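Dna-binding protein RAP1 (Saccharomyces cerevisiae, PDB 4BJT) binds DNA, probably to repress or activate transcription, and docks a binding module of the telomere protein Rif1 through its C-terminal domain. Local coordinates at residues 127-132 with 138-143; 160-165 with 191-196; 164-169 with 182-187. One frame throughout, in Å; residues are numbered along the deposited sequence.

Contact 1 (127-132 with 138-143)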
loop_
_atom_site.group_PDB
_atom_site.type_symbol
_atom_site.label_atom_id
_atom_site.label_comp_id
_atom_site.label_asym_id
_atom_site.label_seq_id
_atom_site.Cartn_x
_atom_site.Cartn_y
_atom_site.Cartn_z
ATOM N N THR C 127 0.760 -1.884 9.146
ATOM C CA THR C 127 1.637 -3.060 9.070
ATOM C C THR C 127 1.181 -3.990 7.954
ATOM O O THR C 127 2.025 -4.474 7.174
ATOM C CB THR C 127 1.678 -3.786 10.430
ATOM O OG1 THR C 127 2.209 -2.866 11.369
ATOM C CG2 THR C 127 2.547 -5.050 10.394
ATOM N N SER C 128 -0.133 -4.240 7.867
ATOM C CA SER C 128 -0.690 -5.104 6.829
ATOM C C SER C 128 -0.449 -4.493 5.440
ATOM O O SER C 128 -0.087 -5.212 4.487
ATOM C CB SER C 128 -2.182 -5.322 7.033
ATOM O OG SER C 128 -2.403 -6.112 8.192
ATOM N N ILE C 129 -0.623 -3.166 5.314
ATOM C CA ILE C 129 -0.387 -2.505 4.032
ATOM C C ILE C 129 1.081 -2.642 3.650
ATOM O O ILE C 129 1.405 -3.050 2.519
ATOM C CB ILE C 129 -0.802 -1.015 4.077
ATOM C CG1 ILE C 129 -2.318 -0.868 4.297
ATOM C CG2 ILE C 129 -0.375 -0.290 2.779
ATOM C CD1 ILE C 129 -2.713 0.533 4.692
ATOM N N LEU C 130 1.998 -2.321 4.574
ATOM C CA LEU C 130 3.427 -2.390 4.297
ATOM C C LEU C 130 3.809 -3.777 3.806
ATOM O O LEU C 130 4.582 -3.910 2.852
ATOM C CB LEU C 130 4.241 -2.071 5.536
ATOM C CG LEU C 130 4.534 -0.629 5.730
ATOM C CD1 LEU C 130 4.947 -0.347 7.177
ATOM C CD2 LEU C 130 5.635 -0.173 4.730
ATOM N N THR C 131 3.213 -4.811 4.416
ATOM C CA THR C 131 3.492 -6.185 4.031
ATOM C C THR C 131 3.016 -6.467 2.602
ATOM O O THR C 131 3.762 -7.056 1.822
ATOM C CB THR C 131 2.882 -7.148 5.046
ATOM O OG1 THR C 131 3.419 -6.844 6.343
ATOM C CG2 THR C 131 3.184 -8.595 4.720
ATOM N N CYS C 132 1.813 -6.037 2.237
ATOM C CA CYS C 132 1.330 -6.325 0.896
ATOM C C CYS C 132 1.989 -5.468 -0.182
ATOM O O CYS C 132 1.900 -5.810 -1.364
ATOM C CB CYS C 132 -0.180 -6.264 0.813
ATOM S SG CYS C 132 -0.855 -4.627 0.565
ATOM N N MET C 138 6.721 3.954 -1.635
ATOM C CA MET C 138 6.221 4.770 -2.749
ATOM C C MET C 138 4.841 4.338 -3.231
ATOM O O MET C 138 4.206 5.109 -3.950
ATOM C CB MET C 138 7.209 4.741 -3.935
ATOM C CG MET C 138 8.599 5.279 -3.599
ATOM S SD MET C 138 8.664 7.076 -3.322
ATOM C CE MET C 138 8.200 7.202 -1.526
ATOM N N VAL C 139 4.395 3.112 -2.888
ATOM C CA VAL C 139 3.094 2.594 -3.299
ATOM C C VAL C 139 2.017 2.883 -2.197
ATOM O O VAL C 139 0.840 2.624 -2.426
ATOM C CB VAL C 139 3.238 1.097 -3.694
ATOM C CG1 VAL C 139 1.948 0.547 -4.274
ATOM C CG2 VAL C 139 4.377 0.903 -4.705
ATOM N N PHE C 140 2.384 3.462 -1.018
ATOM C CA PHE C 140 1.375 3.783 0.025
ATOM C C PHE C 140 0.281 4.690 -0.487
ATOM O O PHE C 140 -0.910 4.420 -0.287
ATOM C CB PHE C 140 2.009 4.447 1.250
ATOM C CG PHE C 140 1.980 3.593 2.471
ATOM C CD1 PHE C 140 0.841 3.488 3.223
ATOM C CD2 PHE C 140 3.095 2.895 2.868
ATOM C CE1 PHE C 140 0.812 2.705 4.379
ATOM C CE2 PHE C 140 3.053 2.084 3.992
ATOM C CZ PHE C 140 1.916 2.024 4.757
ATOM N N PRO C 141 0.609 5.811 -1.155
ATOM C CA PRO C 141 -0.474 6.686 -1.644
ATOM C C PRO C 141 -1.413 5.981 -2.618
ATOM O O PRO C 141 -2.633 6.112 -2.543
ATOM C CB PRO C 141 0.280 7.856 -2.276
ATOM C CG PRO C 141 1.583 7.875 -1.547
ATOM C CD PRO C 141 1.923 6.406 -1.415
ATOM N N ARG C 142 -0.838 5.168 -3.498
ATOM C CA ARG C 142 -1.592 4.396 -4.453
ATOM C C ARG C 142 -2.598 3.484 -3.730
ATOM O O ARG C 142 -3.724 3.297 -4.188
ATOM C CB ARG C 142 -0.587 3.521 -5.252
ATOM C CG ARG C 142 -1.227 2.815 -6.370
ATOM C CD ARG C 142 -0.220 1.995 -7.182
ATOM N NE ARG C 142 0.800 2.841 -7.797
ATOM C CZ ARG C 142 1.747 2.392 -8.627
ATOM N NH1 ARG C 142 1.861 1.099 -8.875
ATOM N NH2 ARG C 142 2.608 3.236 -9.186
ATOM N N TYR C 143 -2.170 2.873 -2.628
ATOM C CA TYR C 143 -3.031 1.975 -1.873
ATOM C C TYR C 143 -4.272 2.723 -1.433
ATOM O O TYR C 143 -5.389 2.282 -1.709
ATOM C CB TYR C 143 -2.279 1.386 -0.675
ATOM C CG TYR C 143 -3.064 0.312 0.050
ATOM C CD1 TYR C 143 -4.141 0.639 0.873
ATOM C CD2 TYR C 143 -2.792 -1.035 -0.159
ATOM C CE1 TYR C 143 -4.890 -0.346 1.501
ATOM C CE2 TYR C 143 -3.497 -2.029 0.517
ATOM C CZ TYR C 143 -4.551 -1.686 1.337
ATOM O OH TYR C 143 -5.230 -2.709 1.950
#
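Ile129 opens the contact by splitting its two branches between the rings of Phe140 and Tyr143. With CG1 beside the backbone N and anti to the carbonyl carbon (chi1 -65°), CG2 stands anti to the backbone N and comes over one face of the Phe140 ring. It lies 4.0 Å from the centroid of that ring, offset toward the rim. The closest ring atom is Phe140 CE1, at 3.6 Å from Ile129 CG2. CG1 takes the other course, over a face of Tyr143. It sits 3.9 Å from the Tyr143 centroid, only 17° off the ring normal. Ile129 CD1 continues along the same ring to Tyr143 CE1. Both approaches are CH-pi contacts, so one aliphatic side chain packs against two aromatic faces.

Leu130 follows and meets Phe140 differently. Its CD2 lies at the ring edge, in plane, 3.5 Å from Phe140 CE2. Phe140 is thus touched on a face by one residue and at the rim by the next.

Cys132 comes last. Its SG reaches Tyr143 CE2 at 3.7 Å in an oblique sulfur-aromatic contact. A chi1 of 84° turns SG to the Tyr143 side. Beyond the packed ring, the Tyr143 hydroxyl is hydrogen-bonded to Asn153 OD1.

The contact is a buried apolar joint between helices 123-132 and 140-150, close to the centre of the chain. Leu130 also packs on an apolar side chain of the bound Rif1 peptide, which links this core to the peptide site. On the neighbouring helix 108-119, Leu111 and Val112 touch Leu130, and Leu115 touches Phe140.

Contact 2 (160-165 with 191-196)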
loop_
_atom_site.group_PDB
_atom_site.type_symbol
_atom_site.label_atom_id
_atom_site.label_comp_id
_atom_site.label_asym_id
_atom_site.label_seq_id
_atom_site.Cartn_x
_atom_site.Cartn_y
_atom_site.Cartn_z
ATOM N N GLY C 160 1.684 -3.355 -7.809
ATOM C CA GLY C 160 2.399 -3.095 -6.566
ATOM C C GLY C 160 1.673 -3.502 -5.303
ATOM O O GLY C 160 2.277 -3.517 -4.232
ATOM N N ILE C 161 0.373 -3.819 -5.393
ATOM C CA ILE C 161 -0.412 -4.206 -4.225
ATOM C C ILE C 161 -0.698 -5.675 -4.330
ATOM O O ILE C 161 -1.507 -6.103 -5.149
ATOM C CB ILE C 161 -1.721 -3.355 -4.156
ATOM C CG1 ILE C 161 -1.371 -1.856 -4.169
ATOM C CG2 ILE C 161 -2.569 -3.769 -2.939
ATOM C CD1 ILE C 161 -2.525 -0.923 -3.990
ATOM N N TRP C 162 0.027 -6.474 -3.533
ATOM C CA TRP C 162 -0.102 -7.916 -3.578
ATOM C C TRP C 162 -1.302 -8.399 -2.786
ATOM O O TRP C 162 -1.352 -8.233 -1.573
ATOM C CB TRP C 162 1.176 -8.581 -3.042
ATOM C CG TRP C 162 2.333 -8.428 -3.965
ATOM C CD1 TRP C 162 3.193 -7.377 -4.050
ATOM C CD2 TRP C 162 2.773 -9.386 -4.932
ATOM N NE1 TRP C 162 4.119 -7.604 -5.039
ATOM C CE2 TRP C 162 3.881 -8.831 -5.603
ATOM C CE3 TRP C 162 2.343 -10.666 -5.281
ATOM C CZ2 TRP C 162 4.560 -9.512 -6.617
ATOM C CZ3 TRP C 162 3.036 -11.349 -6.254
ATOM C CH2 TRP C 162 4.094 -10.751 -6.952
ATOM N N THR C 163 -2.222 -9.069 -3.447
ATOM C CA THR C 163 -3.371 -9.664 -2.779
ATOM C C THR C 163 -3.073 -11.118 -2.386
ATOM O O THR C 163 -2.099 -11.731 -2.837
ATOM C CB THR C 163 -4.573 -9.627 -3.702
ATOM O OG1 THR C 163 -4.266 -10.431 -4.838
ATOM C CG2 THR C 163 -4.929 -8.215 -4.131
ATOM N N HIS C 164 -3.986 -11.700 -1.601
ATOM C CA HIS C 164 -3.874 -13.113 -1.236
ATOM C C HIS C 164 -3.842 -13.984 -2.486
ATOM O O HIS C 164 -2.998 -14.873 -2.598
ATOM C CB HIS C 164 -5.045 -13.511 -0.328
ATOM C CG HIS C 164 -5.078 -14.979 -0.026
ATOM N ND1 HIS C 164 -4.254 -15.537 0.939
ATOM C CD2 HIS C 164 -5.796 -15.965 -0.613
ATOM C CE1 HIS C 164 -4.509 -16.841 0.923
ATOM N NE2 HIS C 164 -5.437 -17.143 0.012
ATOM N N ASP C 165 -4.726 -13.698 -3.460
ATOM C CA ASP C 165 -4.759 -14.442 -4.717
ATOM C C ASP C 165 -3.445 -14.337 -5.484
ATOM O O ASP C 165 -3.009 -15.304 -6.088
ATOM C CB ASP C 165 -5.925 -13.960 -5.600
ATOM C CG ASP C 165 -7.299 -14.392 -5.109
ATOM O OD1 ASP C 165 -7.365 -15.252 -4.186
ATOM O OD2 ASP C 165 -8.311 -13.906 -5.674
ATOM N N GLU C 191 10.202 -10.960 -8.431
ATOM C CA GLU C 191 11.437 -11.489 -7.856
ATOM C C GLU C 191 11.574 -11.042 -6.393
ATOM O O GLU C 191 11.971 -11.856 -5.542
ATOM C CB GLU C 191 12.652 -11.081 -8.678
ATOM C CG GLU C 191 12.693 -11.763 -10.032
ATOM C CD GLU C 191 12.743 -13.282 -10.047
ATOM O OE1 GLU C 191 13.174 -13.884 -9.036
ATOM O OE2 GLU C 191 12.355 -13.872 -11.083
ATOM N N MET C 192 11.227 -9.775 -6.080
ATOM C CA MET C 192 11.305 -9.327 -4.691
ATOM C C MET C 192 10.349 -10.148 -3.810
ATOM O O MET C 192 10.716 -10.565 -2.699
ATOM C CB MET C 192 10.991 -7.840 -4.542
ATOM C CG MET C 192 11.180 -7.379 -3.103
ATOM S SD MET C 192 10.874 -5.634 -2.836
ATOM C CE MET C 192 12.445 -4.992 -3.214
ATOM N N ARG C 193 9.128 -10.377 -4.299
ATOM C CA ARG C 193 8.115 -11.122 -3.544
ATOM C C ARG C 193 8.579 -12.564 -3.259
ATOM O O ARG C 193 8.427 -13.088 -2.137
ATOM C CB ARG C 193 6.770 -11.113 -4.305
ATOM C CG ARG C 193 5.578 -11.463 -3.420
ATOM C CD ARG C 193 5.178 -10.293 -2.542
ATOM N NE ARG C 193 3.991 -10.554 -1.733
ATOM C CZ ARG C 193 3.626 -9.819 -0.682
ATOM N NH1 ARG C 193 4.319 -8.733 -0.346
ATOM N NH2 ARG C 193 2.556 -10.159 0.039
ATOM N N LYS C 194 9.190 -13.182 -4.245
ATOM C CA LYS C 194 9.774 -14.520 -4.080
ATOM C C LYS C 194 10.857 -14.529 -3.018
ATOM O O LYS C 194 10.892 -15.461 -2.192
ATOM C CB LYS C 194 10.364 -15.024 -5.402
ATOM C CG LYS C 194 9.321 -15.384 -6.421
ATOM C CD LYS C 194 9.973 -16.079 -7.633
ATOM C CE LYS C 194 8.946 -16.526 -8.632
ATOM N NZ LYS C 194 9.563 -16.942 -9.923
ATOM N N ARG C 195 11.731 -13.509 -3.014
ATOM C CA ARG C 195 12.798 -13.395 -2.000
ATOM C C ARG C 195 12.187 -13.286 -0.599
ATOM O O ARG C 195 12.708 -13.911 0.341
ATOM C CB ARG C 195 13.713 -12.172 -2.245
ATOM C CG ARG C 195 14.685 -12.348 -3.415
ATOM C CD ARG C 195 15.821 -11.331 -3.387
ATOM N NE ARG C 195 15.384 -9.959 -3.645
ATOM C CZ ARG C 195 15.124 -9.435 -4.845
ATOM N NH1 ARG C 195 15.229 -10.177 -5.945
ATOM N NH2 ARG C 195 14.733 -8.171 -4.950
ATOM N N PHE C 196 11.076 -12.519 -0.462
ATOM C CA PHE C 196 10.355 -12.363 0.821
ATOM C C PHE C 196 9.880 -13.713 1.316
ATOM O O PHE C 196 10.039 -14.016 2.499
ATOM C CB PHE C 196 9.111 -11.459 0.682
ATOM C CG PHE C 196 9.242 -9.989 1.002
ATOM C CD1 PHE C 196 10.198 -9.208 0.373
ATOM C CD2 PHE C 196 8.342 -9.363 1.858
ATOM C CE1 PHE C 196 10.310 -7.848 0.654
ATOM C CE2 PHE C 196 8.459 -8.004 2.141
ATOM C CZ PHE C 196 9.469 -7.266 1.567
#
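A cation-pi stack of Arg193 on Trp162 joins the loop ahead of helix 164-171 to helix 187-198. The guanidinium of Arg193 lies flat on Trp162, with centres 4.3 Å apart and planes only 9° from parallel. The two side chains run past each other in opposite directions. Arg193 CB starts over the six-membered ring, 3.6 Å from Trp162 CZ2. A bend at chi2 (77°) then lays the rest of the chain along the indole. CD sits over the five-membered ring, 3.5 Å from its centroid. NE follows at 3.5 Å from Trp162 CG. At the far end, Arg193 CZ is 3.6 Å from Trp162 CB. The charge is therefore off-centre, and the aliphatic part of the arginine covers most of the ring face.

The edge of the guanidinium is held by polar partners. NE forms a salt bridge with Asp167 OD1, and NH1 is hydrogen-bonded to Thr131 O and Ser134 OG. These bonds probably fix the rotation of the group over the ring. On the opposite face of the indole the ring of His185 is stacked, so Trp162 is sandwiched between the two.

With an alanine in place of Trp162, Arg193 would probably lose the flat surface under its chain, and a gap would be likely to open between it and His185.

Next to Trp162, Thr163 is the N-cap of helix 164-171, its OG1 bonded to Asp166 N. The arrangement is a planar-stacked, off-centre cation-pi pair, tying a loop to a helix of the Rap1 C-terminal domain.

Contact 3 (164-169 with 182-187)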
loop_
_atom_site.group_PDB
_atom_site.type_symbol
_atom_site.label_atom_id
_atom_site.label_comp_id
_atom_site.label_asym_id
_atom_site.label_seq_id
_atom_site.Cartn_x
_atom_site.Cartn_y
_atom_site.Cartn_z
ATOM N N HIS C 164 -3.986 -11.700 -1.601
ATOM C CA HIS C 164 -3.874 -13.113 -1.236
ATOM C C HIS C 164 -3.842 -13.984 -2.486
ATOM O O HIS C 164 -2.998 -14.873 -2.598
ATOM C CB HIS C 164 -5.045 -13.511 -0.328
ATOM C CG HIS C 164 -5.078 -14.979 -0.026
ATOM N ND1 HIS C 164 -4.254 -15.537 0.939
ATOM C CD2 HIS C 164 -5.796 -15.965 -0.613
ATOM C CE1 HIS C 164 -4.509 -16.841 0.923
ATOM N NE2 HIS C 164 -5.437 -17.143 0.012
ATOM N N ASP C 165 -4.726 -13.698 -3.460
ATOM C CA ASP C 165 -4.759 -14.442 -4.717
ATOM C C ASP C 165 -3.445 -14.337 -5.484
ATOM O O ASP C 165 -3.009 -15.304 -6.088
ATOM C CB ASP C 165 -5.925 -13.960 -5.600
ATOM C CG ASP C 165 -7.299 -14.392 -5.109
ATOM O OD1 ASP C 165 -7.365 -15.252 -4.186
ATOM O OD2 ASP C 165 -8.311 -13.906 -5.674
ATOM N N ASP C 166 -2.825 -13.152 -5.478
ATOM C CA ASP C 166 -1.548 -12.959 -6.152
ATOM C C ASP C 166 -0.475 -13.830 -5.506
ATOM O O ASP C 166 0.323 -14.433 -6.213
ATOM C CB ASP C 166 -1.082 -11.495 -6.083
ATOM C CG ASP C 166 -1.887 -10.505 -6.877
ATOM O OD1 ASP C 166 -2.608 -10.928 -7.791
ATOM O OD2 ASP C 166 -1.749 -9.268 -6.619
ATOM N N ASP C 167 -0.434 -13.862 -4.167
ATOM C CA ASP C 167 0.563 -14.679 -3.461
ATOM C C ASP C 167 0.351 -16.174 -3.726
ATOM O O ASP C 167 1.324 -16.897 -3.891
ATOM C CB ASP C 167 0.579 -14.362 -1.969
ATOM C CG ASP C 167 1.209 -13.023 -1.631
ATOM O OD1 ASP C 167 2.043 -12.539 -2.428
ATOM O OD2 ASP C 167 0.907 -12.474 -0.523
ATOM N N GLU C 168 -0.897 -16.607 -3.869
ATOM C CA GLU C 168 -1.192 -17.994 -4.219
ATOM C C GLU C 168 -0.744 -18.294 -5.659
ATOM O O GLU C 168 -0.143 -19.350 -5.908
ATOM C CB GLU C 168 -2.685 -18.290 -4.006
ATOM C CG GLU C 168 -3.082 -18.290 -2.540
ATOM C CD GLU C 168 -2.431 -19.354 -1.669
ATOM O OE1 GLU C 168 -2.061 -20.428 -2.197
ATOM O OE2 GLU C 168 -2.285 -19.108 -0.450
ATOM N N SER C 169 -0.949 -17.349 -6.594
ATOM C CA SER C 169 -0.467 -17.523 -7.967
ATOM C C SER C 169 1.048 -17.641 -8.003
ATOM O O SER C 169 1.589 -18.470 -8.758
ATOM C CB SER C 169 -0.897 -16.350 -8.852
ATOM O OG SER C 169 -2.295 -16.375 -9.081
ATOM N N VAL C 182 3.001 -11.412 -13.558
ATOM C CA VAL C 182 4.071 -10.497 -13.981
ATOM C C VAL C 182 3.498 -9.385 -14.811
ATOM O O VAL C 182 4.022 -8.288 -14.763
ATOM C CB VAL C 182 5.313 -11.131 -14.640
ATOM C CG1 VAL C 182 5.968 -12.101 -13.697
ATOM C CG2 VAL C 182 4.987 -11.756 -15.983
ATOM N N LYS C 183 2.396 -9.621 -15.537
ATOM C CA LYS C 183 1.737 -8.543 -16.279
ATOM C C LYS C 183 1.210 -7.461 -15.299
ATOM O O LYS C 183 1.272 -6.260 -15.589
ATOM C CB LYS C 183 0.598 -9.120 -17.124
ATOM C CG LYS C 183 -0.195 -8.081 -17.884
ATOM C CD LYS C 183 -0.992 -8.720 -19.019
ATOM C CE LYS C 183 -1.879 -7.735 -19.758
ATOM N NZ LYS C 183 -1.115 -6.753 -20.589
ATOM N N LYS C 184 0.719 -7.898 -14.133
ATOM C CA LYS C 184 0.229 -6.992 -13.112
ATOM C C LYS C 184 1.334 -6.237 -12.405
ATOM O O LYS C 184 1.274 -5.017 -12.289
ATOM C CB LYS C 184 -0.626 -7.769 -12.096
ATOM C CG LYS C 184 -1.177 -6.929 -10.960
ATOM C CD LYS C 184 -2.010 -7.771 -10.010
ATOM C CE LYS C 184 -2.693 -6.887 -8.998
ATOM N NZ LYS C 184 -3.493 -7.682 -8.023
ATOM N N HIS C 185 2.307 -6.968 -11.854
ATOM C CA HIS C 185 3.336 -6.389 -10.985
ATOM C C HIS C 185 4.698 -6.151 -11.616
ATOM O O HIS C 185 5.466 -5.363 -11.075
ATOM C CB HIS C 185 3.510 -7.294 -9.767
ATOM C CG HIS C 185 2.300 -7.357 -8.888
ATOM N ND1 HIS C 185 1.750 -6.213 -8.340
ATOM C CD2 HIS C 185 1.592 -8.427 -8.463
ATOM C CE1 HIS C 185 0.706 -6.625 -7.634
ATOM N NE2 HIS C 185 0.607 -7.953 -7.654
ATOM N N GLY C 186 5.007 -6.887 -12.674
ATOM C CA GLY C 186 6.306 -6.872 -13.317
ATOM C C GLY C 186 7.263 -7.884 -12.718
ATOM O O GLY C 186 7.053 -8.409 -11.618
ATOM N N THR C 187 8.336 -8.147 -13.461
ATOM C CA THR C 187 9.344 -9.110 -13.058
ATOM C C THR C 187 10.086 -8.721 -11.794
ATOM O O THR C 187 10.314 -9.576 -10.933
ATOM C CB THR C 187 10.362 -9.275 -14.187
ATOM O OG1 THR C 187 9.652 -9.439 -15.413
ATOM C CG2 THR C 187 11.293 -10.440 -13.952
#
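Asp166 OD2 takes two bonds from consecutive residues of helix 175-185, a salt bridge from Lys184 and a His-carboxylate hydrogen bond from His185. Lys184 NZ lies 2.7 Å from Asp166 OD2 and meets its syn lone pair, on the side of the other oxygen. His185 NE2 donates to the same oxygen at 2.9 Å, with a fairly straight N-H...O angle of 161°. It meets OD2 from above the carboxylate plane, while OD2 itself lies near the plane of the imidazole. Ring and carboxylate stand almost perpendicular, 86° apart.

Both donors have further partners. His185 ND1 is hydrogen-bonded to Gly160 N, so the ring is gripped at both nitrogens, which is likely to hold its rotation. That pattern is consistent with a neutral imidazole carrying its proton on NE2. Lys184 NZ also bonds to Pro156 O. The lysine charge would probably keep Asp166 ionised although the aspartate is buried.

The extended chain of Lys184 brings its ammonium from the last turn of helix 175-185 across to Asp166 at about a right angle. Helices 164-171 and 175-185 are thereby joined by charge and hydrogen bonding. Lys184 CG sits over one face of the His185 ring, above its centre and 3.8 Å from its plane.

Overall arrangement
Contact 1 comes first along the chain; contacts 2 and 3 then overlap, farther from the core. The centre of contact 1 is about 2 Å from that of the chain, about 12 Å from that of contact 2 and about 15 Å from that of contact 3. Contacts 2 and 3 have centres about 6 Å apart and share His164 and Asp165 on helix 164-171. The backbone bond from Trp162 N to Cys132 O ties contact 1 to contact 2. Contacts 1 and 3 do not touch; their nearest atoms are about 6 Å apart. Contact 2 thus bridges the core helices 123-132 and 140-150 to the C-terminal helices 164-171, 175-185 and 187-198 of this Rif1-binding domain.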